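Local coordinates for uncharacterized protein (PDB 3LPZ) that probably binds Get5 and acts in the Get pathway, which targets tail-anchored proteins to the membrane of the endoplasmic reticulum, at residues 137-142 against 159-164. Sequence-based numbering, arbitrary orientation. Where two conformers were deposited one is given.
Sequences ELHHVV and LVLGTK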
ATOM      1  N   GLU A 137       9.840   1.752  -2.547  1.00 13.81           N
ATOM      2  CA  GLU A 137       9.704   2.780  -3.606  1.00 15.42           C
ATOM      3  C   GLU A 137       8.815   2.244  -4.738  1.00 15.82           C
ATOM      4  O   GLU A 137       7.994   2.978  -5.284  1.00 16.14           O
ATOM      5  CB  GLU A 137      11.082   3.221  -4.160  1.00 15.61           C
ATOM      6  CG  GLU A 137      11.014   4.337  -5.181  1.00 20.28           C
ATOM      7  CD  GLU A 137      12.405   4.863  -5.588  1.00 24.77           C
ATOM      8  OE1 GLU A 137      13.420   4.633  -4.871  1.00 26.03           O
ATOM      9  OE2 GLU A 137      12.487   5.482  -6.658  1.00 28.64           O
ATOM     10  N   LEU A 138       8.938   0.957  -5.064  1.00 14.79           N
ATOM     11  CA  LEU A 138       8.014   0.386  -6.062  1.00 15.17           C
ATOM     12  C   LEU A 138       6.565   0.432  -5.569  1.00 15.82           C
ATOM     13  O   LEU A 138       5.659   0.840  -6.325  1.00 15.38           O
ATOM     14  CB  LEU A 138       8.411  -1.040  -6.443  1.00 15.22           C
ATOM     15  CG  LEU A 138       9.722  -1.225  -7.227  1.00 15.02           C
ATOM     16  CD1 LEU A 138       9.913  -2.721  -7.499  1.00 16.54           C
ATOM     17  CD2 LEU A 138       9.709  -0.458  -8.569  1.00 17.30           C
ATOM     18  N   HIS A 139       6.342   0.069  -4.293  1.00 15.61           N
ATOM     19  CA  HIS A 139       4.995   0.183  -3.702  1.00 16.30           C
ATOM     20  C   HIS A 139       4.496   1.633  -3.742  1.00 16.81           C
ATOM     21  O   HIS A 139       3.323   1.887  -4.057  1.00 17.01           O
ATOM     22  CB  HIS A 139       4.949  -0.305  -2.243  1.00 16.23           C
ATOM     23  CG  HIS A 139       4.851  -1.794  -2.103  1.00 17.72           C
ATOM     24  ND1 HIS A 139       3.832  -2.530  -2.672  1.00 18.72           N
ATOM     25  CD2 HIS A 139       5.636  -2.687  -1.449  1.00 18.05           C
ATOM     26  CE1 HIS A 139       3.984  -3.812  -2.372  1.00 18.31           C
ATOM     27  NE2 HIS A 139       5.074  -3.937  -1.634  1.00 19.02           N
ATOM     28  N   HIS A 140       5.367   2.577  -3.395  1.00 16.21           N
ATOM     29  CA  HIS A 140       4.997   3.976  -3.466  1.00 16.77           C
ATOM     30  C   HIS A 140       4.508   4.414  -4.871  1.00 17.09           C
ATOM     31  O   HIS A 140       3.441   5.003  -5.017  1.00 16.90           O
ATOM     32  CB  HIS A 140       6.135   4.889  -3.031  1.00 16.32           C
ATOM     33  CG  HIS A 140       5.785   6.344  -3.177  1.00 17.38           C
ATOM     34  ND1 HIS A 140       4.940   6.989  -2.298  1.00 17.43           N
ATOM     35  CD2 HIS A 140       6.126   7.259  -4.119  1.00 17.57           C
ATOM     36  CE1 HIS A 140       4.782   8.247  -2.690  1.00 19.35           C
ATOM     37  NE2 HIS A 140       5.499   8.440  -3.785  1.00 19.34           N
ATOM     38  N   VAL A 141       5.334   4.177  -5.877  1.00 17.20           N
ATOM     39  CA  VAL A 141       4.986   4.550  -7.235  1.00 17.34           C
ATOM     40  C   VAL A 141       3.708   3.849  -7.758  1.00 17.17           C
ATOM     41  O   VAL A 141       2.847   4.511  -8.316  1.00 16.49           O
ATOM     42  CB  VAL A 141       6.183   4.393  -8.193  1.00 17.28           C
ATOM     43  CG1 VAL A 141       5.745   4.769  -9.637  1.00 18.12           C
ATOM     44  CG2 VAL A 141       7.356   5.306  -7.700  1.00 18.05           C
ATOM     45  N   VAL A 142       3.573   2.544  -7.546  1.00 16.90           N
ATOM     46  CA  VAL A 142       2.372   1.825  -7.963  1.00 17.59           C
ATOM     47  C   VAL A 142       1.170   2.440  -7.229  1.00 18.06           C
ATOM     48  O   VAL A 142       0.118   2.698  -7.817  1.00 17.28           O
ATOM     49  CB  VAL A 142       2.486   0.302  -7.638  1.00 17.85           C
ATOM     50  CG1 VAL A 142       1.128  -0.418  -7.788  1.00 18.70           C
ATOM     51  CG2 VAL A 142       3.565  -0.347  -8.531  1.00 19.00           C
ATOM     52  N   LEU A 159       0.377   1.725  -0.676  1.00 16.23           N
ATOM     53  CA  LEU A 159       0.877   2.896   0.076  1.00 16.83           C
ATOM     54  C   LEU A 159       1.242   2.583   1.526  1.00 16.58           C
ATOM     55  O   LEU A 159       2.157   3.208   2.058  1.00 17.25           O
ATOM     56  CB  LEU A 159      -0.090   4.079  -0.012  1.00 15.99           C
ATOM     57  CG  LEU A 159      -0.142   4.700  -1.429  1.00 15.82           C
ATOM     58  CD1 LEU A 159      -1.370   5.580  -1.580  1.00 17.52           C
ATOM     59  CD2 LEU A 159       1.185   5.491  -1.793  1.00 13.63           C
ATOM     60  N   VAL A 160       0.543   1.635   2.157  1.00 16.91           N
ATOM     61  CA  VAL A 160       0.862   1.265   3.541  0.50 16.71           C
ATOM     62  C   VAL A 160       2.228   0.579   3.656  1.00 17.08           C
ATOM     63  O   VAL A 160       2.838   0.534   4.758  1.00 17.17           O
ATOM     64  CB  VAL A 160      -0.260   0.411   4.228  0.50 16.91           C
ATOM     65  CG1 VAL A 160      -1.526   1.238   4.341  0.50 18.55           C
ATOM     66  CG2 VAL A 160      -0.502  -0.957   3.521  0.50 14.63           C
ATOM     67  N   LEU A 161       2.708   0.067   2.527  1.00 17.24           N
ATOM     68  CA  LEU A 161       4.016  -0.558   2.390  1.00 18.23           C
ATOM     69  C   LEU A 161       5.067   0.329   1.702  1.00 18.29           C
ATOM     70  O   LEU A 161       6.111  -0.176   1.286  1.00 18.55           O
ATOM     71  CB  LEU A 161       3.871  -1.884   1.619  1.00 18.36           C
ATOM     72  CG  LEU A 161       2.955  -2.934   2.294  1.00 18.88           C
ATOM     73  CD1 LEU A 161       2.783  -4.162   1.387  1.00 20.92           C
ATOM     74  CD2 LEU A 161       3.513  -3.335   3.699  1.00 18.73           C
ATOM     75  N   GLY A 162       4.804   1.636   1.610  1.00 18.03           N
ATOM     76  CA  GLY A 162       5.615   2.539   0.794  1.00 17.69           C
ATOM     77  C   GLY A 162       6.763   3.201   1.563  1.00 18.76           C
ATOM     78  O   GLY A 162       7.309   2.649   2.552  1.00 18.51           O
ATOM     79  N   THR A 163       7.157   4.363   1.064  1.00 18.67           N
ATOM     80  CA  THR A 163       8.319   5.083   1.558  1.00 19.31           C
ATOM     81  C   THR A 163       7.831   6.178   2.491  1.00 20.05           C
ATOM     82  O   THR A 163       6.619   6.304   2.748  1.00 19.19           O
ATOM     83  CB  THR A 163       9.050   5.791   0.380  1.00 19.50           C
ATOM     84  OG1 THR A 163       8.144   6.722  -0.232  1.00 19.05           O
ATOM     85  CG2 THR A 163       9.538   4.768  -0.685  1.00 19.03           C
ATOM     86  N   LYS A 164       8.766   7.015   2.951  1.00 21.44           N
ATOM     87  CA  LYS A 164       8.407   8.180   3.748  1.00 22.91           C
ATOM     88  C   LYS A 164       7.485   9.157   3.002  1.00 22.82           C
ATOM     89  O   LYS A 164       6.833   9.963   3.642  1.00 23.06           O
ATOM     90  CB  LYS A 164       9.660   8.909   4.285  1.00 23.55           C
ATOM     91  CG  LYS A 164      10.397   9.733   3.258  1.00 28.50           C
ATOM     92  CD  LYS A 164      11.468  10.641   3.975  1.00 35.95           C
ATOM     93  CE  LYS A 164      12.745  10.778   3.150  1.00 39.53           C
ATOM     94  NZ  LYS A 164      12.459  11.163   1.717  1.00 42.16           N
TER
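L161 lies alongside H139, both side chains pointing the same way, and sets its CB over one face of the imidazole as a CH-pi contact. L161 CB is 3.9 Å from the centroid of the H139 ring, displaced toward the CG-CD2 side, with H139 CD2 3.6 Å from L161 CB. Farther out, L161 CD1 reaches H139 NE2 at 3.8 Å. Leucine suits its place by supplying aliphatic carbons to flank the imidazole. Histidine offers it a flat face while its nitrogens stay paired: ND1 is hydrogen-bonded to H158 and NE2 to the carbonyl oxygen of A133, two bonds that fix the ring's rotation. An alanine in place of H139 would probably leave H158 and the A133 carbonyl without these mates and open a gap beside L161.

L159, buried and branched, sends L159 CD2 obliquely past H140, 4.0 Å from H140 O, and its side chain also packs on V169. T163 crosses H140 at about a right angle, T163 OG1 over one ring face and 3.8 Å from H140 CG, while T163 CG2 rests 3.5 Å from E137 CA. Threonine thus gives a methyl to the helix backbone and a hydroxyl to the ring and a cap.

Chi1 of 61° sets T163 OG1 between the backbone N and the carbonyl carbon, where it caps E165 N in the turn leading into helix 166-179. S166 OG is bonded to both H140 ND1 and T163 N, tying H140 to that helix's first residue. G162 closes a type I turn through G162 N to L159 O, and G162 CA comes within 4.5 Å of H140 CA; a side chain here would be crowded by L159 O.

Helices 136-148 and 152-159 are consecutive, and the loop leaving the second returns to the first's N-terminal turn before helix 166-179, linking successive helices of the Get4 alpha-solenoid.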